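Local structure of peptidoglycan DD-endopeptidase ShyB (Vibrio cholerae, 2GU1) at residues D59-L67 and I78-F87. The protein cleaves the peptide cross-links between peptidoglycan strands as a zinc-dependent DD-endopeptidase, probably letting new glycan be inserted as the cell wall expands. Sequence-based numbering, arbitrary orientation.
Sequences DDMGQLSRL and IYTRENDGSF
Leu67 and Tyr79 pair through both backbone N-H groups, Leu67 N to Tyr79 O and Tyr79 N to Leu67 O, each 2.8 Å, in the antiparallel hairpin of strands 64-70 and 75-81 within the LysM-like domain. Their side chains run side by side into the tight, buried face, Leu67 CD2 lying 3.9 Å from Tyr79 CD2; the phenol suits its place because its ring packs against leucine while its hydroxyl bonds to Asp39. Leu64 CD2 meets Phe87 CZ on this face too, and helix 29-38 covers both residues.

The other face is more polar and partly exposed. There Arg66 turns NE and NH2 side-on to the single oxygen Thr80 OG1 (3.1 Å from NE), and Ile78 CG2 lies over one face of the guanidinium. Arg81 N to Ser65 O is the last backbone bond between the segments. Beyond it the long Arg81 side chain, bent at chi3 (61°), brings NE to Leu64 O (3.0 Å), which lies in the guanidinium plane. NH2 forms a salt bridge with Asp59 OD2 (2.8 Å), the carboxylate and guanidinium planes 65° apart. Asp59 OD1 accepts from Gln63 N, so one carboxylate braces its own turn and holds Arg81, implying that charge fastens turn 59-62 to the end of strand 75-81.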
ATOM      1  N   ASP A  59     -28.553 -14.217   0.155  1.00 42.29           N
ATOM      2  CA  ASP A  59     -29.242 -15.430   0.599  1.00 45.24           C
ATOM      3  C   ASP A  59     -30.705 -15.458   0.153  1.00 47.99           C
ATOM      4  O   ASP A  59     -31.133 -14.626  -0.654  1.00 48.51           O
ATOM      5  CB  ASP A  59     -29.172 -15.563   2.124  1.00 43.13           C
ATOM      6  CG  ASP A  59     -29.726 -14.348   2.847  1.00 42.80           C
ATOM      7  OD1 ASP A  59     -30.716 -13.759   2.369  1.00 41.92           O
ATOM      8  OD2 ASP A  59     -29.179 -13.988   3.910  1.00 44.11           O
ATOM      9  N   ASP A  60     -31.462 -16.421   0.682  1.00 51.09           N
ATOM     10  CA  ASP A  60     -32.879 -16.573   0.349  1.00 54.05           C
ATOM     11  C   ASP A  60     -33.680 -15.335   0.731  1.00 54.38           C
ATOM     12  O   ASP A  60     -34.719 -15.052   0.136  1.00 54.62           O
ATOM     13  CB  ASP A  60     -33.478 -17.784   1.071  1.00 56.90           C
ATOM     14  CG  ASP A  60     -32.759 -19.077   0.746  1.00 59.85           C
ATOM     15  OD1 ASP A  60     -31.582 -19.221   1.141  1.00 62.53           O
ATOM     16  OD2 ASP A  60     -33.371 -19.950   0.094  1.00 61.37           O
ATOM     17  N   MET A  61     -33.195 -14.612   1.736  1.00 54.47           N
ATOM     18  CA  MET A  61     -33.855 -13.400   2.210  1.00 54.76           C
ATOM     19  C   MET A  61     -33.387 -12.199   1.392  1.00 53.31           C
ATOM     20  O   MET A  61     -33.817 -11.072   1.629  1.00 52.87           O
ATOM     21  CB  MET A  61     -33.533 -13.178   3.694  1.00 58.39           C
ATOM     22  CG  MET A  61     -34.191 -11.949   4.324  1.00 62.82           C
ATOM     23  SD  MET A  61     -33.659 -11.647   6.039  1.00 67.84           S
ATOM     24  CE  MET A  61     -34.713 -10.256   6.496  1.00 65.91           C
ATOM     25  N   GLY A  62     -32.505 -12.449   0.430  1.00 51.69           N
ATOM     26  CA  GLY A  62     -31.995 -11.372  -0.401  1.00 49.23           C
ATOM     27  C   GLY A  62     -31.009 -10.484   0.338  1.00 47.58           C
ATOM     28  O   GLY A  62     -30.709  -9.373  -0.104  1.00 48.19           O
ATOM     29  N   GLN A  63     -30.502 -10.970   1.469  1.00 45.06           N
ATOM     30  CA  GLN A  63     -29.552 -10.207   2.269  1.00 42.25           C
ATOM     31  C   GLN A  63     -28.128 -10.692   2.022  1.00 39.69           C
ATOM     32  O   GLN A  63     -27.895 -11.885   1.824  1.00 39.24           O
ATOM     33  CB  GLN A  63     -29.887 -10.329   3.758  1.00 43.89           C
ATOM     34  CG  GLN A  63     -31.316  -9.931   4.113  1.00 44.77           C
ATOM     35  CD  GLN A  63     -31.690  -8.555   3.588  1.00 46.34           C
ATOM     36  OE1 GLN A  63     -31.038  -7.558   3.903  1.00 47.74           O
ATOM     37  NE2 GLN A  63     -32.749  -8.496   2.783  1.00 46.55           N
ATOM     38  N   LEU A  64     -27.184  -9.758   2.039  1.00 35.20           N
ATOM     39  CA  LEU A  64     -25.775 -10.068   1.804  1.00 33.47           C
ATOM     40  C   LEU A  64     -25.248 -11.125   2.768  1.00 30.78           C
ATOM     41  O   LEU A  64     -25.312 -10.951   3.980  1.00 30.82           O
ATOM     42  CB  LEU A  64     -24.930  -8.797   1.946  1.00 31.10           C
ATOM     43  CG  LEU A  64     -23.455  -8.903   1.555  1.00 29.96           C
ATOM     44  CD1 LEU A  64     -23.343  -9.045   0.044  1.00 28.67           C
ATOM     45  CD2 LEU A  64     -22.707  -7.666   2.024  1.00 28.45           C
ATOM     46  N   SER A  65     -24.721 -12.215   2.224  1.00 31.11           N
ATOM     47  CA  SER A  65     -24.171 -13.283   3.049  1.00 32.23           C
ATOM     48  C   SER A  65     -22.652 -13.344   2.882  1.00 31.26           C
ATOM     49  O   SER A  65     -21.938 -13.834   3.756  1.00 29.34           O
ATOM     50  CB  SER A  65     -24.785 -14.630   2.664  1.00 33.62           C
ATOM     51  OG  SER A  65     -24.409 -15.001   1.353  1.00 38.71           O
ATOM     52  N   ARG A  66     -22.165 -12.852   1.747  1.00 30.06           N
ATOM     53  CA  ARG A  66     -20.737 -12.834   1.477  1.00 30.43           C
ATOM     54  C   ARG A  66     -20.353 -11.865   0.369  1.00 30.12           C
ATOM     55  O   ARG A  66     -21.029 -11.781  -0.661  1.00 30.09           O
ATOM     56  CB  ARG A  66     -20.244 -14.226   1.099  1.00 31.54           C
ATOM     57  CG  ARG A  66     -18.874 -14.199   0.453  1.00 37.70           C
ATOM     58  CD  ARG A  66     -18.385 -15.585   0.108  1.00 40.26           C
ATOM     59  NE  ARG A  66     -17.996 -16.320   1.304  1.00 43.66           N
ATOM     60  CZ  ARG A  66     -17.530 -17.563   1.293  1.00 46.39           C
ATOM     61  NH1 ARG A  66     -17.400 -18.212   0.143  1.00 45.88           N
ATOM     62  NH2 ARG A  66     -17.184 -18.152   2.431  1.00 48.12           N
ATOM     63  N   LEU A  67     -19.255 -11.148   0.595  1.00 27.60           N
ATOM     64  CA  LEU A  67     -18.713 -10.186  -0.362  1.00 25.19           C
ATOM     65  C   LEU A  67     -17.301 -10.623  -0.739  1.00 23.94           C
ATOM     66  O   LEU A  67     -16.486 -10.919   0.142  1.00 21.53           O
ATOM     67  CB  LEU A  67     -18.641  -8.785   0.259  1.00 25.62           C
ATOM     68  CG  LEU A  67     -17.750  -7.767  -0.465  1.00 26.15           C
ATOM     69  CD1 LEU A  67     -18.420  -7.339  -1.757  1.00 25.37           C
ATOM     70  CD2 LEU A  67     -17.497  -6.553   0.430  1.00 26.18           C
ATOM     71  N   ILE A  78     -12.124 -11.894   1.068  1.00 27.83           N
ATOM     72  CA  ILE A  78     -13.434 -12.504   1.257  1.00 26.44           C
ATOM     73  C   ILE A  78     -14.063 -12.111   2.593  1.00 27.51           C
ATOM     74  O   ILE A  78     -13.496 -12.370   3.658  1.00 26.72           O
ATOM     75  CB  ILE A  78     -13.301 -14.026   1.183  1.00 30.10           C
ATOM     76  CG1 ILE A  78     -12.597 -14.403  -0.122  1.00 28.25           C
ATOM     77  CG2 ILE A  78     -14.675 -14.681   1.296  1.00 29.37           C
ATOM     78  CD1 ILE A  78     -12.115 -15.837  -0.174  1.00 33.05           C
ATOM     79  N   TYR A  79     -15.232 -11.477   2.527  1.00 26.65           N
ATOM     80  CA  TYR A  79     -15.952 -11.030   3.720  1.00 26.12           C
ATOM     81  C   TYR A  79     -17.183 -11.922   3.900  1.00 27.46           C
ATOM     82  O   TYR A  79     -18.144 -11.843   3.125  1.00 25.58           O
ATOM     83  CB  TYR A  79     -16.364  -9.560   3.563  1.00 24.93           C
ATOM     84  CG  TYR A  79     -15.186  -8.608   3.381  1.00 23.81           C
ATOM     85  CD1 TYR A  79     -14.656  -7.907   4.464  1.00 23.77           C
ATOM     86  CD2 TYR A  79     -14.570  -8.451   2.129  1.00 23.75           C
ATOM     87  CE1 TYR A  79     -13.536  -7.065   4.312  1.00 26.55           C
ATOM     88  CE2 TYR A  79     -13.451  -7.620   1.970  1.00 25.62           C
ATOM     89  CZ  TYR A  79     -12.942  -6.930   3.062  1.00 27.42           C
ATOM     90  OH  TYR A  79     -11.846  -6.098   2.903  1.00 28.42           O
ATOM     91  N   THR A  80     -17.152 -12.761   4.933  1.00 27.35           N
ATOM     92  CA  THR A  80     -18.244 -13.696   5.191  1.00 29.22           C
ATOM     93  C   THR A  80     -19.088 -13.375   6.418  1.00 30.28           C
ATOM     94  O   THR A  80     -18.554 -13.087   7.490  1.00 30.57           O
ATOM     95  CB  THR A  80     -17.697 -15.125   5.337  1.00 29.25           C
ATOM     96  OG1 THR A  80     -16.975 -15.476   4.151  1.00 34.02           O
ATOM     97  CG2 THR A  80     -18.832 -16.118   5.540  1.00 29.63           C
ATOM     98  N   ARG A  81     -20.409 -13.434   6.254  1.00 31.45           N
ATOM     99  CA  ARG A  81     -21.322 -13.165   7.358  1.00 32.40           C
ATOM    100  C   ARG A  81     -21.362 -14.357   8.313  1.00 33.69           C
ATOM    101  O   ARG A  81     -21.449 -15.509   7.882  1.00 29.79           O
ATOM    102  CB  ARG A  81     -22.736 -12.863   6.846  1.00 34.62           C
ATOM    103  CG  ARG A  81     -23.744 -12.645   7.975  1.00 40.14           C
ATOM    104  CD  ARG A  81     -24.993 -11.907   7.522  1.00 44.31           C
ATOM    105  NE  ARG A  81     -25.735 -12.616   6.482  1.00 49.01           N
ATOM    106  CZ  ARG A  81     -26.296 -13.810   6.634  1.00 50.97           C
ATOM    107  NH1 ARG A  81     -26.205 -14.449   7.794  1.00 52.92           N
ATOM    108  NH2 ARG A  81     -26.949 -14.366   5.621  1.00 51.97           N
ATOM    109  N   GLU A  82     -21.287 -14.063   9.608  1.00 33.90           N
ATOM    110  CA  GLU A  82     -21.303 -15.088  10.650  1.00 35.13           C
ATOM    111  C   GLU A  82     -22.699 -15.196  11.274  1.00 34.64           C
ATOM    112  O   GLU A  82     -23.526 -14.292  11.128  1.00 34.21           O
ATOM    113  CB  GLU A  82     -20.276 -14.742  11.736  1.00 35.51           C
ATOM    114  CG  GLU A  82     -18.818 -14.743  11.283  1.00 37.88           C
ATOM    115  CD  GLU A  82     -18.314 -16.124  10.890  1.00 42.09           C
ATOM    116  OE1 GLU A  82     -18.988 -17.122  11.226  1.00 45.34           O
ATOM    117  OE2 GLU A  82     -17.239 -16.215  10.259  1.00 41.96           O
ATOM    118  N   ASN A  83     -22.964 -16.296  11.971  1.00 35.51           N
ATOM    119  CA  ASN A  83     -24.267 -16.480  12.595  1.00 36.88           C
ATOM    120  C   ASN A  83     -24.601 -15.347  13.558  1.00 37.17           C
ATOM    121  O   ASN A  83     -25.771 -15.010  13.742  1.00 36.84           O
ATOM    122  CB  ASN A  83     -24.331 -17.822  13.337  1.00 38.27           C
ATOM    123  CG  ASN A  83     -24.409 -19.007  12.394  1.00 38.88           C
ATOM    124  OD1 ASN A  83     -25.287 -19.066  11.530  1.00 41.29           O
ATOM    125  ND2 ASN A  83     -23.498 -19.960  12.558  1.00 36.17           N
ATOM    126  N   ASP A  84     -23.579 -14.749  14.162  1.00 37.43           N
ATOM    127  CA  ASP A  84     -23.817 -13.667  15.107  1.00 38.59           C
ATOM    128  C   ASP A  84     -24.084 -12.329  14.425  1.00 38.60           C
ATOM    129  O   ASP A  84     -24.245 -11.309  15.090  1.00 39.67           O
ATOM    130  CB  ASP A  84     -22.640 -13.541  16.088  1.00 39.47           C
ATOM    131  CG  ASP A  84     -21.335 -13.180  15.401  1.00 40.82           C
ATOM    132  OD1 ASP A  84     -20.312 -13.059  16.105  1.00 40.73           O
ATOM    133  OD2 ASP A  84     -21.333 -13.015  14.163  1.00 41.16           O
ATOM    134  N   GLY A  85     -24.131 -12.336  13.098  1.00 39.03           N
ATOM    135  CA  GLY A  85     -24.395 -11.109  12.366  1.00 38.07           C
ATOM    136  C   GLY A  85     -23.161 -10.349  11.912  1.00 37.23           C
ATOM    137  O   GLY A  85     -23.240  -9.505  11.019  1.00 37.64           O
ATOM    138  N   SER A  86     -22.018 -10.634  12.526  1.00 34.04           N
ATOM    139  CA  SER A  86     -20.776  -9.963  12.158  1.00 32.69           C
ATOM    140  C   SER A  86     -20.209 -10.609  10.899  1.00 30.56           C
ATOM    141  O   SER A  86     -20.678 -11.658  10.458  1.00 31.71           O
ATOM    142  CB  SER A  86     -19.746 -10.081  13.285  1.00 32.36           C
ATOM    143  OG  SER A  86     -19.292 -11.418  13.416  1.00 32.63           O
ATOM    144  N   PHE A  87     -19.197  -9.973  10.323  1.00 27.08           N
ATOM    145  CA  PHE A  87     -18.543 -10.494   9.129  1.00 25.71           C
ATOM    146  C   PHE A  87     -17.103 -10.842   9.457  1.00 24.59           C
ATOM    147  O   PHE A  87     -16.432 -10.103  10.180  1.00 26.27           O
ATOM    148  CB  PHE A  87     -18.561  -9.452   8.004  1.00 26.11           C
ATOM    149  CG  PHE A  87     -19.804  -9.485   7.162  1.00 23.60           C
ATOM    150  CD1 PHE A  87     -19.772 -10.031   5.879  1.00 24.61           C
ATOM    151  CD2 PHE A  87     -21.003  -8.982   7.649  1.00 24.24           C
ATOM    152  CE1 PHE A  87     -20.922 -10.071   5.094  1.00 24.52           C
ATOM    153  CE2 PHE A  87     -22.164  -9.019   6.868  1.00 25.34           C
ATOM    154  CZ  PHE A  87     -22.118  -9.567   5.588  1.00 21.31           C
TER